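Side-chain contacts in aminotransferase (Psychrobacter arcticus 273-4, PDB 3IF2), which probably transfers amino groups between amino acids such as valine and keto acids such as pyruvate, using pyridoxal 5'-phosphate as cofactor: residues N49-E54 / N322-Q327; D245-M250 / L274-L279. One frame throughout, in Å; residues are numbered along the deposited sequence.

Interaction 1 (N49-E54 / N322-Q327); sequences NELFLE and NDRIKQ
R324 reaches from the first turn of helix 324-351 to helix 46-60, where E54 and L51 meet its guanidinium group in different ways. E54 OE2 accepts from R324 NH1 at 3.1 Å in a salt bridge, but the N-H...O angle of 129° makes the hydrogen bond weak, and the carboxylate and guanidinium planes stand 49° apart. L51 supplies the apolar part: its CD1 methyl lies over the centre of one guanidinium face, 3.4 Å above the plane. A bend at chi3 (79°) in the R324 chain turns the flat group to this position. The other donors have partners outside the two segments: NE is hydrogen-bonded, and NH2 binds a glycerol probably taken up from the crystallisation liquor. At the start of the helix, N322 OD1 accepts from R324 N at 2.9 Å, closing an Asx turn, whereas D323, at the N-cap position, turns its carboxylate to R98 and H99. Without the R324 guanidinium, as with an alanine here, E54 would probably lose this counter-charge and the L51 methyl its flat cover. The chemistry implies a modest helix-to-helix join (143 Å² buried), in which one salt bridge with a weak hydrogen bond is backed by apolar packing.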
loop_
_atom_site.group_PDB
_atom_site.type_symbol
_atom_site.label_atom_id
_atom_site.label_comp_id
_atom_site.label_asym_id
_atom_site.label_seq_id
_atom_site.Cartn_x
_atom_site.Cartn_y
_atom_site.Cartn_z
ATOM N N ASN A 49 -13.976 20.768 -1.042
ATOM C CA ASN A 49 -13.310 20.671 -2.327
ATOM C C ASN A 49 -12.745 21.995 -2.839
ATOM O O ASN A 49 -11.701 21.999 -3.524
ATOM C CB ASN A 49 -14.230 19.991 -3.332
ATOM C CG ASN A 49 -14.467 18.516 -2.980
ATOM O OD1 ASN A 49 -13.622 17.877 -2.358
ATOM N ND2 ASN A 49 -15.629 17.988 -3.368
ATOM N N GLU A 50 -13.415 23.104 -2.518
ATOM C CA GLU A 50 -12.882 24.433 -2.819
ATOM C C GLU A 50 -11.550 24.662 -2.105
ATOM O O GLU A 50 -10.609 25.177 -2.731
ATOM C CB GLU A 50 -13.888 25.531 -2.447
ATOM C CG GLU A 50 -14.976 25.690 -3.491
ATOM C CD GLU A 50 -16.297 26.230 -2.964
ATOM O OE1 GLU A 50 -16.388 26.708 -1.804
ATOM O OE2 GLU A 50 -17.271 26.146 -3.749
ATOM N N LEU A 51 -11.478 24.306 -0.812
ATOM C CA LEU A 51 -10.223 24.449 -0.054
ATOM C C LEU A 51 -9.118 23.525 -0.602
ATOM O O LEU A 51 -7.959 23.938 -0.726
ATOM C CB LEU A 51 -10.427 24.201 1.438
ATOM C CG LEU A 51 -9.193 24.223 2.371
ATOM C CD1 LEU A 51 -8.294 25.464 2.182
ATOM C CD2 LEU A 51 -9.668 24.095 3.810
ATOM N N PHE A 52 -9.497 22.283 -0.903
ATOM C CA PHE A 52 -8.593 21.335 -1.512
ATOM C C PHE A 52 -8.071 21.817 -2.864
ATOM O O PHE A 52 -6.865 21.720 -3.103
ATOM C CB PHE A 52 -9.219 19.926 -1.653
ATOM C CG PHE A 52 -9.440 19.177 -0.331
ATOM C CD1 PHE A 52 -8.671 19.423 0.837
ATOM C CD2 PHE A 52 -10.347 18.125 -0.300
ATOM C CE1 PHE A 52 -8.889 18.704 2.011
ATOM C CE2 PHE A 52 -10.549 17.391 0.880
ATOM C CZ PHE A 52 -9.812 17.687 2.036
ATOM N N LEU A 53 -8.951 22.340 -3.719
ATOM C CA LEU A 53 -8.537 22.830 -5.051
ATOM C C LEU A 53 -7.562 23.988 -4.941
ATOM O O LEU A 53 -6.574 24.032 -5.665
ATOM C CB LEU A 53 -9.746 23.242 -5.921
ATOM C CG LEU A 53 -9.489 23.531 -7.401
ATOM C CD1 LEU A 53 -8.578 22.459 -8.061
ATOM C CD2 LEU A 53 -10.799 23.695 -8.134
ATOM N N GLU A 54 -7.835 24.901 -4.012
ATOM C CA GLU A 54 -6.941 26.035 -3.712
ATOM C C GLU A 54 -5.560 25.547 -3.280
ATOM O O GLU A 54 -4.546 26.036 -3.775
ATOM C CB GLU A 54 -7.563 26.933 -2.631
ATOM C CG GLU A 54 -6.657 27.981 -1.969
ATOM C CD GLU A 54 -7.389 28.674 -0.843
ATOM O OE1 GLU A 54 -8.393 29.361 -1.136
ATOM O OE2 GLU A 54 -6.978 28.516 0.328
ATOM N N ASN A 322 -1.468 25.349 9.683
ATOM C CA ASN A 322 -2.273 26.535 10.051
ATOM C C ASN A 322 -3.643 26.228 10.710
ATOM O O ASN A 322 -4.516 27.103 10.758
ATOM C CB ASN A 322 -2.437 27.429 8.804
ATOM C CG ASN A 322 -3.367 26.831 7.748
ATOM O OD1 ASN A 322 -4.041 25.810 7.964
ATOM N ND2 ASN A 322 -3.421 27.481 6.608
ATOM N N ASP A 323 -3.829 24.983 11.161
ATOM C CA ASP A 323 -5.089 24.491 11.751
ATOM C C ASP A 323 -6.346 24.549 10.860
ATOM O O ASP A 323 -7.438 24.269 11.360
ATOM C CB ASP A 323 -5.374 25.134 13.133
ATOM C CG ASP A 323 -4.385 24.702 14.221
ATOM O OD1 ASP A 323 -3.679 23.677 14.071
ATOM O OD2 ASP A 323 -4.326 25.397 15.269
ATOM N N ARG A 324 -6.222 24.834 9.560
ATOM C CA ARG A 324 -7.411 24.868 8.691
ATOM C C ARG A 324 -8.046 23.492 8.542
ATOM O O ARG A 324 -9.233 23.427 8.257
ATOM C CB ARG A 324 -7.162 25.516 7.317
ATOM C CG ARG A 324 -6.974 27.034 7.370
ATOM C CD ARG A 324 -6.897 27.657 5.982
ATOM N NE ARG A 324 -8.235 27.798 5.385
ATOM C CZ ARG A 324 -8.505 28.325 4.178
ATOM N NH1 ARG A 324 -7.525 28.750 3.352
ATOM N NH2 ARG A 324 -9.786 28.405 3.777
ATOM N N ILE A 325 -7.269 22.410 8.737
ATOM C CA ILE A 325 -7.801 21.032 8.721
ATOM C C ILE A 325 -8.871 20.858 9.833
ATOM O O ILE A 325 -9.915 20.245 9.596
ATOM C CB ILE A 325 -6.647 19.943 8.765
ATOM C CG1 ILE A 325 -7.163 18.574 8.308
ATOM C CG2 ILE A 325 -5.969 19.883 10.124
ATOM C CD1 ILE A 325 -6.087 17.469 8.246
ATOM N N LYS A 326 -8.617 21.456 11.001
ATOM C CA LYS A 326 -9.533 21.452 12.143
ATOM C C LYS A 326 -10.776 22.335 11.877
ATOM O O LYS A 326 -11.909 21.921 12.166
ATOM C CB LYS A 326 -8.788 21.922 13.404
ATOM C CG LYS A 326 -9.465 21.580 14.711
ATOM C CD LYS A 326 -8.600 21.973 15.931
ATOM C CE LYS A 326 -9.133 21.385 17.252
ATOM N NZ LYS A 326 -10.576 21.686 17.474
ATOM N N GLN A 327 -10.568 23.526 11.307
ATOM C CA GLN A 327 -11.676 24.448 10.986
ATOM C C GLN A 327 -12.585 23.873 9.914
ATOM O O GLN A 327 -13.815 23.977 10.013
ATOM C CB GLN A 327 -11.183 25.821 10.555
ATOM C CG GLN A 327 -10.338 26.525 11.598
ATOM C CD GLN A 327 -9.957 27.920 11.159
ATOM O OE1 GLN A 327 -10.811 28.828 11.148
ATOM N NE2 GLN A 327 -8.667 28.109 10.784
#

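Interaction 2 (D245-M250 / L274-L279); sequences DNAYGM and LSKIGL. With PLP (pyridoxal-5'-phosphate), chain C.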
loop_
_atom_site.group_PDB
_atom_site.type_symbol
_atom_site.label_atom_id
_atom_site.label_comp_id
_atom_site.label_asym_id
_atom_site.label_seq_id
_atom_site.Cartn_x
_atom_site.Cartn_y
_atom_site.Cartn_z
ATOM N N ASP A 245 -9.074 3.388 16.461
ATOM C CA ASP A 245 -9.310 3.801 15.077
ATOM C C ASP A 245 -10.160 5.073 15.067
ATOM O O ASP A 245 -11.364 4.991 15.344
ATOM C CB ASP A 245 -9.991 2.617 14.364
ATOM C CG ASP A 245 -10.400 2.887 12.922
ATOM O OD1 ASP A 245 -10.153 3.971 12.339
ATOM O OD2 ASP A 245 -10.943 1.918 12.338
ATOM N N ASN A 246 -9.531 6.236 14.783
ATOM C CA ASN A 246 -10.254 7.531 14.652
ATOM C C ASN A 246 -10.543 7.921 13.224
ATOM O O ASN A 246 -10.538 9.100 12.902
ATOM C CB ASN A 246 -9.513 8.699 15.288
ATOM C CG ASN A 246 -9.350 8.534 16.717
ATOM O OD1 ASN A 246 -8.647 7.618 17.146
ATOM N ND2 ASN A 246 -9.975 9.425 17.508
ATOM N N ALA A 247 -10.861 6.970 12.359
ATOM C CA ALA A 247 -11.176 7.317 10.965
ATOM C C ALA A 247 -12.174 8.500 10.865
ATOM O O ALA A 247 -11.951 9.411 10.076
ATOM C CB ALA A 247 -11.690 6.107 10.219
ATOM N N TYR A 248 -13.200 8.504 11.730
ATOM C CA TYR A 248 -14.287 9.516 11.770
ATOM C C TYR A 248 -14.244 10.454 12.975
ATOM O O TYR A 248 -15.133 11.304 13.114
ATOM C CB TYR A 248 -15.659 8.790 11.814
ATOM C CG TYR A 248 -15.925 7.838 10.670
ATOM C CD1 TYR A 248 -16.346 8.296 9.422
ATOM C CD2 TYR A 248 -15.747 6.468 10.834
ATOM C CE1 TYR A 248 -16.576 7.384 8.341
ATOM C CE2 TYR A 248 -15.962 5.571 9.783
ATOM C CZ TYR A 248 -16.377 6.026 8.539
ATOM O OH TYR A 248 -16.601 5.114 7.515
ATOM N N GLY A 249 -13.217 10.323 13.822
ATOM C CA GLY A 249 -13.137 11.019 15.089
ATOM C C GLY A 249 -12.320 12.272 15.154
ATOM O O GLY A 249 -12.036 12.895 14.140
HETATM N N MSE A 250 -11.945 12.623 16.383
HETATM C CA MSE A 250 -11.164 13.826 16.661
HETATM C C MSE A 250 -9.696 13.610 16.302
HETATM O O MSE A 250 -9.226 12.447 16.287
HETATM C CB MSE A 250 -11.203 14.162 18.147
HETATM C CG MSE A 250 -12.571 14.434 18.702
HETATM SE SE MSE A 250 -12.620 13.997 20.563
HETATM C CE MSE A 250 -12.292 12.051 20.403
ATOM N N LEU A 274 -6.870 10.472 6.381
ATOM C CA LEU A 274 -7.286 11.617 5.554
ATOM C C LEU A 274 -8.483 11.247 4.654
ATOM O O LEU A 274 -8.996 12.096 3.923
ATOM C CB LEU A 274 -6.127 12.133 4.693
ATOM C CG LEU A 274 -4.881 12.698 5.374
ATOM C CD1 LEU A 274 -3.906 13.263 4.294
ATOM C CD2 LEU A 274 -5.275 13.764 6.378
ATOM N N SER A 275 -8.945 9.997 4.719
ATOM C CA SER A 275 -10.058 9.536 3.873
ATOM C C SER A 275 -11.387 10.227 4.170
ATOM O O SER A 275 -12.060 10.727 3.260
ATOM C CB SER A 275 -10.228 8.020 3.997
ATOM O OG SER A 275 -9.055 7.368 3.590
ATOM N N LYS A 276 -11.709 10.336 5.446
ATOM C CA LYS A 276 -13.013 10.870 5.845
ATOM C C LYS A 276 -13.091 12.380 5.993
ATOM O O LYS A 276 -14.165 12.906 6.273
ATOM C CB LYS A 276 -13.551 10.067 7.031
ATOM C CG LYS A 276 -13.463 8.503 6.817
ATOM C CD LYS A 276 -14.284 7.966 5.619
ATOM C CE LYS A 276 -13.954 6.515 5.279
ATOM N NZ LYS A 276 -13.860 5.654 6.479
ATOM N N ILE A 277 -11.966 13.080 5.786
ATOM C CA ILE A 277 -11.988 14.533 5.645
ATOM C C ILE A 277 -12.301 14.856 4.183
ATOM O O ILE A 277 -12.557 16.012 3.879
ATOM C CB ILE A 277 -10.695 15.298 6.162
ATOM C CG1 ILE A 277 -9.445 15.100 5.286
ATOM C CG2 ILE A 277 -10.378 14.873 7.573
ATOM C CD1 ILE A 277 -8.253 15.986 5.699
ATOM N N GLY A 278 -12.240 13.847 3.299
ATOM C CA GLY A 278 -12.530 13.959 1.872
ATOM C C GLY A 278 -11.434 13.560 0.887
ATOM O O GLY A 278 -11.593 13.838 -0.289
ATOM N N LEU A 279 -10.346 12.902 1.328
ATOM C CA LEU A 279 -9.221 12.491 0.439
ATOM C C LEU A 279 -8.966 10.968 0.413
ATOM O O LEU A 279 -7.798 10.531 0.457
ATOM C CB LEU A 279 -7.938 13.227 0.843
ATOM C CG LEU A 279 -7.952 14.759 0.868
ATOM C CD1 LEU A 279 -6.694 15.307 1.560
ATOM C CD2 LEU A 279 -8.123 15.323 -0.545
HETATM N N1 PLP C . -11.806 2.817 10.063
HETATM C C2 PLP C . -13.177 2.839 9.918
HETATM C C2A PLP C . -14.006 2.832 11.163
HETATM C C3 PLP C . -13.746 2.883 8.625
HETATM O O3 PLP C . -15.102 2.910 8.435
HETATM C C4 PLP C . -12.907 2.876 7.486
HETATM C C4A PLP C . -13.571 2.646 6.133
HETATM O O4A PLP C . -13.314 3.357 5.154
HETATM C C5 PLP C . -11.484 2.848 7.668
HETATM C C6 PLP C . -10.972 2.820 8.979
HETATM C C5A PLP C . -10.479 2.796 6.500
HETATM O O4P PLP C . -10.116 4.067 6.002
HETATM P P PLP C . -8.861 4.237 5.017
HETATM O O1P PLP C . -8.031 3.036 4.634
HETATM O O2P PLP C . -8.010 5.185 5.793
HETATM O O3P PLP C . -9.421 4.830 3.785
HETATM O O HOH W 1 -10.457 10.193 8.068
#
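Y248 and K276 meet through both polar and apolar atoms beside the cofactor. Among the direct hydrogen bonds, K276 NZ gives a weak one to Y248 OH at 3.0 Å and a shorter one to PLP O4A at 2.7 Å. Y248 OH also pairs with PLP O3, which lies at the edge of the tyrosine ring, near its plane. One water spans the two backbones, donating to A247 O and accepting from K276 N. Packing accompanies these bonds: K276 CG and CD run obliquely past Y248 CE1, each 3.6 Å from it, and bends at chi2 (-62°) and chi4 (44°) carry NZ round to the aldehyde. The setting is the PLP site of a fold-type I aminotransferase, built on loops that follow two parallel strands of the large sheet. K276 probably corresponds to the lysine that in this family forms the internal aldimine; here NZ is 3.0 Å from PLP C4A and O4A is still present, so the model holds an unlinked aldehyde. D245 OD2 accepts from PLP N1 at 2.6 Å, with a weaker bond to OD1, an atom that also takes A247 N in an Asx turn; Y158 OH bonds to OD2. A247 CB packs 3.3 Å from PLP N1, over a face of the pyridine ring. At the phosphate, S275 OG donates to PLP O3P. Y79 of the second subunit also hydrogen-bonds the cofactor through its OH.

In the fold
From the N terminus, the chain first lays down helix 46-60, the early half of interaction 1, and then builds most of the large mixed sheet. Strand 242-245 leads into 245-250, and a 23-residue connection ending in the neighbouring parallel strand 268-273 leads to 274-279, closing interaction 2 as a short loop. Helix 311-321 follows, and the start of helix 324-351 closes interaction 1 around a span of 267 residues, so interaction 2 is nested inside it. The contact centres lie about 14 Å apart and are joined by packing: F52 CE2 is 3.5 Å from L279 CD2, and I325 also touches I277. The helices of interaction 1 thus lie against the loop 274-279, and both contacts reach the second subunit.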